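Local coordinates for protein PaxB (Photorhabdus luminescens, PDB 6EK4) that probably acts as one component of a two-component alpha-helical pore-forming toxin of the YaxAB type, which assembles into membrane pores, at residues Arg124-Glu129 / Gln307-Phe312. Numbering follows the deposited sequence.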
loop_
_atom_site.group_PDB
_atom_site.type_symbol
_atom_site.label_atom_id
_atom_site.label_comp_id
_atom_site.label_asym_id
_atom_site.label_seq_id
_atom_site.Cartn_x
_atom_site.Cartn_y
_atom_site.Cartn_z
ATOM N N ARG A 124 -21.776 -20.337 25.446
ATOM C CA ARG A 124 -22.516 -19.195 24.901
ATOM C C ARG A 124 -21.635 -17.950 24.788
ATOM O O ARG A 124 -21.796 -17.160 23.857
ATOM C CB ARG A 124 -23.760 -18.885 25.742
ATOM C CG ARG A 124 -24.902 -19.867 25.536
ATOM C CD ARG A 124 -26.215 -19.312 26.060
ATOM N NE ARG A 124 -26.141 -18.973 27.482
ATOM C CZ ARG A 124 -26.232 -19.846 28.486
ATOM N NH1 ARG A 124 -26.398 -21.146 28.256
ATOM N NH2 ARG A 124 -26.150 -19.413 29.741
ATOM N N SER A 125 -20.710 -17.780 25.731
ATOM C CA SER A 125 -19.743 -16.681 25.675
ATOM C C SER A 125 -18.759 -16.853 24.517
ATOM O O SER A 125 -18.433 -15.884 23.834
ATOM C CB SER A 125 -18.975 -16.556 26.994
ATOM O OG SER A 125 -19.811 -16.049 28.017
ATOM N N LEU A 126 -18.289 -18.081 24.307
ATOM C CA LEU A 126 -17.378 -18.379 23.198
ATOM C C LEU A 126 -18.071 -18.212 21.844
ATOM O O LEU A 126 -17.480 -17.677 20.903
ATOM C CB LEU A 126 -16.809 -19.797 23.327
ATOM C CG LEU A 126 -15.758 -20.000 24.424
ATOM C CD1 LEU A 126 -15.644 -21.470 24.801
ATOM C CD2 LEU A 126 -14.407 -19.452 23.988
ATOM N N ARG A 127 -19.317 -18.670 21.754
ATOM C CA ARG A 127 -20.117 -18.516 20.537
ATOM C C ARG A 127 -20.424 -17.044 20.247
ATOM O O ARG A 127 -20.442 -16.624 19.088
ATOM C CB ARG A 127 -21.422 -19.311 20.648
ATOM C CG ARG A 127 -21.231 -20.818 20.566
ATOM C CD ARG A 127 -21.134 -21.294 19.124
ATOM N NE ARG A 127 -20.483 -22.599 19.009
ATOM C CZ ARG A 127 -21.045 -23.770 19.310
ATOM N NH1 ARG A 127 -22.294 -23.838 19.766
ATOM N NH2 ARG A 127 -20.345 -24.890 19.158
ATOM N N LYS A 128 -20.663 -16.273 21.306
ATOM C CA LYS A 128 -20.909 -14.835 21.194
ATOM C C LYS A 128 -19.706 -14.101 20.593
ATOM O O LYS A 128 -19.875 -13.182 19.790
ATOM C CB LYS A 128 -21.273 -14.257 22.573
ATOM C CG LYS A 128 -21.467 -12.746 22.622
ATOM C CD LYS A 128 -20.233 -12.031 23.154
ATOM C CE LYS A 128 -20.321 -10.528 22.940
ATOM N NZ LYS A 128 -21.489 -9.922 23.640
ATOM N N GLU A 129 -18.499 -14.512 20.980
ATOM C CA GLU A 129 -17.266 -13.929 20.445
ATOM C C GLU A 129 -16.981 -14.399 19.021
ATOM O O GLU A 129 -16.430 -13.648 18.217
ATOM C CB GLU A 129 -16.072 -14.262 21.345
ATOM C CG GLU A 129 -16.145 -13.646 22.735
ATOM C CD GLU A 129 -16.152 -12.127 22.717
ATOM O OE1 GLU A 129 -15.441 -11.530 21.882
ATOM O OE2 GLU A 129 -16.870 -11.528 23.544
ATOM N N GLN A 307 -12.219 -19.301 14.488
ATOM C CA GLN A 307 -12.031 -20.751 14.496
ATOM C C GLN A 307 -11.704 -21.257 15.899
ATOM O O GLN A 307 -12.259 -22.261 16.344
ATOM C CB GLN A 307 -10.917 -21.145 13.518
ATOM C CG GLN A 307 -10.757 -22.644 13.308
ATOM C CD GLN A 307 -9.646 -22.987 12.331
ATOM O OE1 GLN A 307 -9.254 -22.166 11.501
ATOM N NE2 GLN A 307 -9.132 -24.209 12.427
ATOM N N ALA A 308 -10.807 -20.554 16.588
ATOM C CA ALA A 308 -10.398 -20.924 17.943
ATOM C C ALA A 308 -11.583 -20.989 18.907
ATOM O O ALA A 308 -11.714 -21.949 19.666
ATOM C CB ALA A 308 -9.350 -19.950 18.464
ATOM N N TRP A 309 -12.448 -19.978 18.866
ATOM C CA TRP A 309 -13.584 -19.912 19.792
ATOM C C TRP A 309 -14.632 -20.985 19.488
ATOM O O TRP A 309 -15.229 -21.543 20.409
ATOM C CB TRP A 309 -14.236 -18.520 19.800
ATOM C CG TRP A 309 -13.281 -17.351 19.921
ATOM C CD1 TRP A 309 -13.433 -16.121 19.349
ATOM C CD2 TRP A 309 -12.035 -17.305 20.638
ATOM N NE1 TRP A 309 -12.372 -15.312 19.668
ATOM C CE2 TRP A 309 -11.499 -16.013 20.456
ATOM C CE3 TRP A 309 -11.323 -18.227 21.418
ATOM C CZ2 TRP A 309 -10.286 -15.619 21.023
ATOM C CZ3 TRP A 309 -10.116 -17.832 21.981
ATOM C CH2 TRP A 309 -9.613 -16.539 21.780
ATOM N N ASN A 310 -14.856 -21.268 18.206
ATOM C CA ASN A 310 -15.764 -22.349 17.807
ATOM C C ASN A 310 -15.200 -23.732 18.143
ATOM O O ASN A 310 -15.956 -24.654 18.458
ATOM C CB ASN A 310 -16.111 -22.258 16.314
ATOM C CG ASN A 310 -17.184 -21.221 16.021
ATOM O OD1 ASN A 310 -18.079 -20.982 16.833
ATOM N ND2 ASN A 310 -17.106 -20.610 14.846
ATOM N N ILE A 311 -13.877 -23.871 18.069
ATOM C CA ILE A 311 -13.193 -25.082 18.528
ATOM C C ILE A 311 -13.333 -25.211 20.046
ATOM O O ILE A 311 -13.689 -26.275 20.552
ATOM C CB ILE A 311 -11.699 -25.084 18.124
ATOM C CG1 ILE A 311 -11.565 -25.418 16.635
ATOM C CG2 ILE A 311 -10.903 -26.089 18.954
ATOM C CD1 ILE A 311 -10.189 -25.155 16.060
ATOM N N PHE A 312 -13.048 -24.120 20.756
ATOM C CA PHE A 312 -13.183 -24.064 22.216
ATOM C C PHE A 312 -14.590 -24.446 22.676
ATOM O O PHE A 312 -14.751 -25.163 23.664
ATOM C CB PHE A 312 -12.856 -22.653 22.727
ATOM C CG PHE A 312 -11.384 -22.381 22.920
ATOM C CD1 PHE A 312 -10.416 -23.010 22.141
ATOM C CD2 PHE A 312 -10.970 -21.459 23.874
ATOM C CE1 PHE A 312 -9.072 -22.737 22.329
ATOM C CE2 PHE A 312 -9.628 -21.183 24.062
ATOM C CZ PHE A 312 -8.677 -21.824 23.289
#
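L126 packs against W309 and F312 where two antiparallel helices of the PaxB helical bundle, 101-141 and 247-321, run side by side, their local axes 8.4 Å apart at closest approach and 159° from parallel. L126 contributes the largest share of the contact, with W309 next. Its CG lies anti to the carbonyl carbon (L126 chi1 -73°), and both leucine methyls beyond it reach the base of F312, with L126 CD1 3.7 Å from F312 CB. The two side chains cross at about a right angle. L126 CD2 also comes within 4.0 Å of F312 CD2 and lies 4.2 Å from W309 CE3, approaching both rings obliquely, so this one methyl bridges the phenylalanine and the indole.

One turn further along, E129 meets the five-membered ring of the indole with its aliphatic base: E129 CB stands 3.8 Å from W309 CD1, while the bent chain carries the carboxylate away from residues 307-312. L68 of helix 42-73 touches both L126 and W309, and F339, L340 and L343 of helix 326-348 also touch the W309 side chain, making this a buried four-helix junction. F312 meets the rings of Y14 and F339.

At the partly exposed margin, R127 and N310 cross with guanidinium and amide planes 50° apart; N310 OD1 sits at the guanidinium edge, near its plane, 3.6 Å from R127 NE.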